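Matching sites in maltose ABC transporter, periplasmic maltose-binding protein from Thermotoga maritima, a protein that probably binds maltotriose and related maltodextrins in the periplasm and hands them to an ABC transporter for uptake (PDB 2GHB (chain A, 2.10 Å), residues A112-K117 and Y243-I248), and in its relative solute-binding protein from Thermoactinomyces vulgaris (PDB 2ZYM (chain B, 1.80 Å), residues A132-K137 and V262-L267). One frame, after least-squares fit of the local backbone (RMSD 0.31 Å); residues are numbered along the deposited sequences.

Structure 1 (2GHB); sequences ALIYNK and YGVAPI.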
loop_
_atom_site.group_PDB
_atom_site.type_symbol
_atom_site.label_atom_id
_atom_site.label_comp_id
_atom_site.label_asym_id
_atom_site.label_seq_id
_atom_site.Cartn_x
_atom_site.Cartn_y
_atom_site.Cartn_z
ATOM N N ALA A 112 6.318 -7.407 1.238
ATOM C CA ALA A 112 7.789 -7.487 1.319
ATOM C C ALA A 112 8.265 -8.942 1.361
ATOM O O ALA A 112 7.463 -9.865 1.337
ATOM C CB ALA A 112 8.298 -6.733 2.546
ATOM N N LEU A 113 9.575 -9.129 1.449
ATOM C CA LEU A 113 10.139 -10.487 1.594
ATOM C C LEU A 113 9.893 -11.028 2.996
ATOM O O LEU A 113 10.371 -10.460 3.985
ATOM C CB LEU A 113 11.637 -10.511 1.301
ATOM C CG LEU A 113 12.267 -11.933 1.288
ATOM C CD1 LEU A 113 11.835 -12.702 0.055
ATOM C CD2 LEU A 113 13.765 -11.849 1.349
ATOM N N ILE A 114 9.119 -12.102 3.072
ATOM C CA ILE A 114 8.942 -12.852 4.299
ATOM C C ILE A 114 9.642 -14.213 4.103
ATOM O O ILE A 114 9.422 -14.885 3.092
ATOM C CB ILE A 114 7.474 -13.060 4.608
ATOM C CG1 ILE A 114 6.722 -11.726 4.481
ATOM C CG2 ILE A 114 7.309 -13.673 6.022
ATOM C CD1 ILE A 114 5.285 -11.830 4.829
ATOM N N TYR A 115 10.493 -14.584 5.065
ATOM C CA TYR A 115 11.360 -15.765 4.941
ATOM C C TYR A 115 11.445 -16.621 6.212
ATOM O O TYR A 115 11.306 -16.105 7.330
ATOM C CB TYR A 115 12.764 -15.343 4.491
ATOM C CG TYR A 115 13.500 -14.408 5.426
ATOM C CD1 TYR A 115 14.444 -14.897 6.326
ATOM C CD2 TYR A 115 13.279 -13.027 5.389
ATOM C CE1 TYR A 115 15.145 -14.037 7.174
ATOM C CE2 TYR A 115 13.967 -12.157 6.235
ATOM C CZ TYR A 115 14.895 -12.668 7.129
ATOM O OH TYR A 115 15.577 -11.826 7.964
ATOM N N ASN A 116 11.646 -17.932 6.024
ATOM C CA ASN A 116 11.726 -18.887 7.142
ATOM C C ASN A 116 13.175 -18.979 7.552
ATOM O O ASN A 116 14.008 -19.490 6.796
ATOM C CB ASN A 116 11.185 -20.263 6.744
ATOM C CG ASN A 116 10.835 -21.136 7.948
ATOM O OD1 ASN A 116 11.484 -21.072 8.994
ATOM N ND2 ASN A 116 9.800 -21.943 7.805
ATOM N N LYS A 117 13.493 -18.445 8.731
ATOM C CA LYS A 117 14.889 -18.412 9.191
ATOM C C LYS A 117 15.491 -19.818 9.338
ATOM O O LYS A 117 16.705 -19.979 9.210
ATOM C CB LYS A 117 15.036 -17.633 10.499
ATOM C CG LYS A 117 15.126 -16.129 10.311
ATOM C CD LYS A 117 15.106 -15.430 11.669
ATOM C CE LYS A 117 15.128 -13.921 11.542
ATOM N NZ LYS A 117 15.099 -13.257 12.882
ATOM N N TYR A 243 10.093 -16.654 11.394
ATOM C CA TYR A 243 10.108 -15.804 10.188
ATOM C C TYR A 243 10.864 -14.470 10.373
ATOM O O TYR A 243 10.924 -13.907 11.474
ATOM C CB TYR A 243 8.660 -15.490 9.767
ATOM C CG TYR A 243 8.029 -14.465 10.656
ATOM C CD1 TYR A 243 8.108 -13.116 10.346
ATOM C CD2 TYR A 243 7.398 -14.832 11.841
ATOM C CE1 TYR A 243 7.556 -12.162 11.172
ATOM C CE2 TYR A 243 6.839 -13.880 12.686
ATOM C CZ TYR A 243 6.926 -12.543 12.343
ATOM O OH TYR A 243 6.369 -11.593 13.161
ATOM N N GLY A 244 11.419 -13.969 9.278
ATOM C CA GLY A 244 11.957 -12.614 9.204
ATOM C C GLY A 244 11.208 -11.834 8.135
ATOM O O GLY A 244 10.476 -12.417 7.331
ATOM N N VAL A 245 11.375 -10.512 8.140
ATOM C CA VAL A 245 10.803 -9.646 7.099
ATOM C C VAL A 245 11.879 -8.694 6.648
ATOM O O VAL A 245 12.573 -8.110 7.471
ATOM C CB VAL A 245 9.559 -8.864 7.596
ATOM C CG1 VAL A 245 9.016 -7.889 6.512
ATOM C CG2 VAL A 245 8.499 -9.828 8.010
ATOM N N ALA A 246 12.034 -8.582 5.335
ATOM C CA ALA A 246 12.983 -7.673 4.725
ATOM C C ALA A 246 12.357 -7.072 3.469
ATOM O O ALA A 246 11.323 -7.533 3.011
ATOM C CB ALA A 246 14.276 -8.408 4.377
ATOM N N PRO A 247 12.978 -6.031 2.903
ATOM C CA PRO A 247 12.450 -5.579 1.636
ATOM C C PRO A 247 12.585 -6.674 0.565
ATOM O O PRO A 247 13.439 -7.562 0.681
ATOM C CB PRO A 247 13.336 -4.381 1.289
ATOM C CG PRO A 247 13.932 -3.958 2.569
ATOM C CD PRO A 247 14.132 -5.228 3.333
ATOM N N ILE A 248 11.764 -6.597 -0.469
ATOM C CA ILE A 248 11.946 -7.455 -1.615
ATOM C C ILE A 248 13.367 -7.197 -2.143
ATOM O O ILE A 248 13.815 -6.029 -2.236
ATOM C CB ILE A 248 10.895 -7.208 -2.688
ATOM C CG1 ILE A 248 9.495 -7.503 -2.144
ATOM C CG2 ILE A 248 11.150 -8.097 -3.936
ATOM C CD1 ILE A 248 8.369 -6.879 -2.974
#
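An antiparallel strand pair of the periplasmic-binding-protein fold joins Tyr115 and Gly244, with the end of strand 100-116 lying between strands 243-246 and 225-228. Gly244 N donates to Tyr115 O at 2.9 Å, and Tyr115 N donates to Gly244 O. Chi1 of 61° puts CG of Tyr115 between its own backbone N and carbonyl carbon, which carries the ring over the neighbouring strand. Gly244 CA packs on a ring face in a CH-pi contact, 3.8 Å from the centroid. A CB on Gly244 would clash there. On the other sheet face, Ile114 CG1 meets Val245 CG2 at 4.4 Å. Tyr243 CB lies 3.6 Å from Tyr115 O. The Tyr243 side chain touches Ile233 of helix 233-238, and its hydroxyl is hydrogen-bonded to Asp317 of helix 316-327. Past the strand end, Ile248 CG1 sits 3.9 Å from Ala112 CA, and the Ile248 side chain also touches Ile227.

Comparison
Both sites keep the antiparallel pairing, and the CA atoms that can be compared coincide within the error. Tyr115(A) and Tyr135(B) keep their place, with Gly244(A) CA and Gly263(B) CA over one ring face, and so do Lys117(A), Val245(A) and their counterparts. The largest exchange is Tyr243(A) against Val262(B). The CB atoms stand 0.9 Å apart after superposition. CG of Tyr243(A) falls near CG2 of Val262(B), but CD1, CE1, CE2, CZ and OH of Tyr243(A) have no counterpart in Val262(B). Val262(B) therefore lacks the hydroxyl that Tyr243(A) uses to bond Asp317(A). CG1 of Val262(B), in turn, has no counterpart in Tyr243(A). Tyr243(A) CB still touches Tyr115(A) O, as Val262(B) CB touches Tyr135(B) O. At Ile248(A) against Leu267(B) the CB atoms coincide within the error. CG1 of Ile248(A) matches CG of Leu267(B), 0.5 Å apart, and the two CD1 atoms lie near each other. CG2 of Ile248(A) has no counterpart in Leu267(B). Both residues are buried; Ile248(A) touches Ala112(A) and Leu113(A), and Leu267(B) touches Ala132(B) and Leu133(B). Ile114(A) and Ile134(B) are modelled with different chi2, -177° against 81°. CG1 keeps its touch on Val245(A) CG2 and Val264(B) CG2, but the CD1 atoms stand 1.5 Å apart after superposition.

Structure 2 (2ZYM); sequences ALIYNK and VGVAPL.
Antiparallel strand pairing brings Tyr135 and Gly263 together. Gly263 N donates to Tyr135 O at 2.9 Å, and Tyr135 N donates to Gly263 O. With chi1 at 60°, CG of Tyr135 stands between its own backbone N and carbonyl carbon, which carries the ring over the neighbouring strand. Gly263 CA packs on a ring face in a CH-pi contact, 3.8 Å from the centroid. A CB on Gly263 would clash with this ring. On the other sheet face, Ile134 CG1 meets Val264 CG2 at 4.2 Å. Val262 CB lies 4.3 Å from Tyr135 O, and the Val262 side chain touches Tyr255 and Gln256 of helix 252-257. Past the strand end, Leu267 CD2 sits 3.7 Å from Ala132 C, and the Leu267 side chain also touches Ile246.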
loop_
_atom_site.group_PDB
_atom_site.type_symbol
_atom_site.label_atom_id
_atom_site.label_comp_id
_atom_site.label_asym_id
_atom_site.label_seq_id
_atom_site.Cartn_x
_atom_site.Cartn_y
_atom_site.Cartn_z
ATOM N N ALA B 132 6.271 -7.652 1.408
ATOM C CA ALA B 132 7.724 -7.653 1.539
ATOM C C ALA B 132 8.194 -9.086 1.360
ATOM O O ALA B 132 7.396 -9.954 1.014
ATOM C CB ALA B 132 8.140 -7.111 2.897
ATOM N N LEU B 133 9.481 -9.338 1.575
ATOM C CA LEU B 133 9.974 -10.705 1.570
ATOM C C LEU B 133 9.860 -11.264 2.981
ATOM O O LEU B 133 10.548 -10.812 3.895
ATOM C CB LEU B 133 11.417 -10.793 1.055
ATOM C CG LEU B 133 11.913 -12.211 0.721
ATOM C CD1 LEU B 133 11.280 -12.742 -0.564
ATOM C CD2 LEU B 133 13.434 -12.265 0.627
ATOM N N ILE B 134 8.957 -12.223 3.151
ATOM C CA ILE B 134 8.807 -12.931 4.417
ATOM C C ILE B 134 9.491 -14.279 4.250
ATOM O O ILE B 134 9.132 -15.061 3.366
ATOM C CB ILE B 134 7.313 -13.109 4.817
ATOM C CG1 ILE B 134 6.657 -11.757 5.113
ATOM C CG2 ILE B 134 7.172 -13.989 6.052
ATOM C CD1 ILE B 134 6.221 -11.012 3.906
ATOM N N TYR B 135 10.498 -14.538 5.077
ATOM C CA TYR B 135 11.268 -15.769 4.944
ATOM C C TYR B 135 11.282 -16.628 6.203
ATOM O O TYR B 135 11.071 -16.139 7.314
ATOM C CB TYR B 135 12.686 -15.497 4.415
ATOM C CG TYR B 135 13.547 -14.600 5.277
ATOM C CD1 TYR B 135 14.496 -15.137 6.148
ATOM C CD2 TYR B 135 13.434 -13.213 5.201
ATOM C CE1 TYR B 135 15.298 -14.313 6.936
ATOM C CE2 TYR B 135 14.227 -12.384 5.983
ATOM C CZ TYR B 135 15.160 -12.939 6.843
ATOM O OH TYR B 135 15.941 -12.110 7.612
ATOM N N ASN B 136 11.514 -17.921 5.996
ATOM C CA ASN B 136 11.682 -18.885 7.068
ATOM C C ASN B 136 13.155 -18.913 7.459
ATOM O O ASN B 136 13.993 -19.417 6.707
ATOM C CB ASN B 136 11.210 -20.267 6.596
ATOM C CG ASN B 136 11.233 -21.313 7.698
ATOM O OD1 ASN B 136 12.062 -21.267 8.609
ATOM N ND2 ASN B 136 10.326 -22.278 7.607
ATOM N N LYS B 137 13.463 -18.363 8.632
ATOM C CA LYS B 137 14.850 -18.225 9.098
ATOM C C LYS B 137 15.607 -19.553 9.198
ATOM O O LYS B 137 16.835 -19.573 9.121
ATOM C CB LYS B 137 14.909 -17.482 10.436
ATOM C CG LYS B 137 14.672 -15.984 10.333
ATOM C CD LYS B 137 15.089 -15.277 11.612
ATOM C CE LYS B 137 14.969 -13.769 11.479
ATOM N NZ LYS B 137 15.480 -13.066 12.692
ATOM N N VAL B 262 9.995 -16.295 11.747
ATOM C CA VAL B 262 9.804 -15.433 10.579
ATOM C C VAL B 262 10.762 -14.245 10.508
ATOM O O VAL B 262 10.954 -13.519 11.484
ATOM C CB VAL B 262 8.327 -14.945 10.421
ATOM C CG1 VAL B 262 7.383 -16.128 10.227
ATOM C CG2 VAL B 262 7.886 -14.091 11.599
ATOM N N GLY B 263 11.366 -14.072 9.340
ATOM C CA GLY B 263 12.133 -12.875 9.033
ATOM C C GLY B 263 11.354 -12.062 8.019
ATOM O O GLY B 263 10.588 -12.618 7.227
ATOM N N VAL B 264 11.520 -10.743 8.061
ATOM C CA VAL B 264 10.904 -9.852 7.083
ATOM C C VAL B 264 11.958 -8.886 6.546
ATOM O O VAL B 264 12.610 -8.173 7.310
ATOM C CB VAL B 264 9.703 -9.058 7.673
ATOM C CG1 VAL B 264 9.033 -8.206 6.593
ATOM C CG2 VAL B 264 8.686 -9.996 8.310
ATOM N N ALA B 265 12.124 -8.882 5.228
ATOM C CA ALA B 265 13.060 -7.980 4.571
ATOM C C ALA B 265 12.390 -7.297 3.385
ATOM O O ALA B 265 11.480 -7.868 2.778
ATOM C CB ALA B 265 14.298 -8.744 4.116
ATOM N N PRO B 266 12.822 -6.064 3.054
ATOM C CA PRO B 266 12.364 -5.472 1.802
ATOM C C PRO B 266 12.732 -6.369 0.626
ATOM O O PRO B 266 13.730 -7.095 0.692
ATOM C CB PRO B 266 13.140 -4.147 1.724
ATOM C CG PRO B 266 14.245 -4.264 2.726
ATOM C CD PRO B 266 13.713 -5.157 3.797
ATOM N N LEU B 267 11.923 -6.339 -0.429
ATOM C CA LEU B 267 12.214 -7.118 -1.628
ATOM C C LEU B 267 13.609 -6.765 -2.140
ATOM O O LEU B 267 13.946 -5.585 -2.241
ATOM C CB LEU B 267 11.165 -6.870 -2.722
ATOM C CG LEU B 267 9.697 -7.245 -2.466
ATOM C CD1 LEU B 267 8.854 -6.972 -3.701
ATOM C CD2 LEU B 267 9.545 -8.702 -2.040
#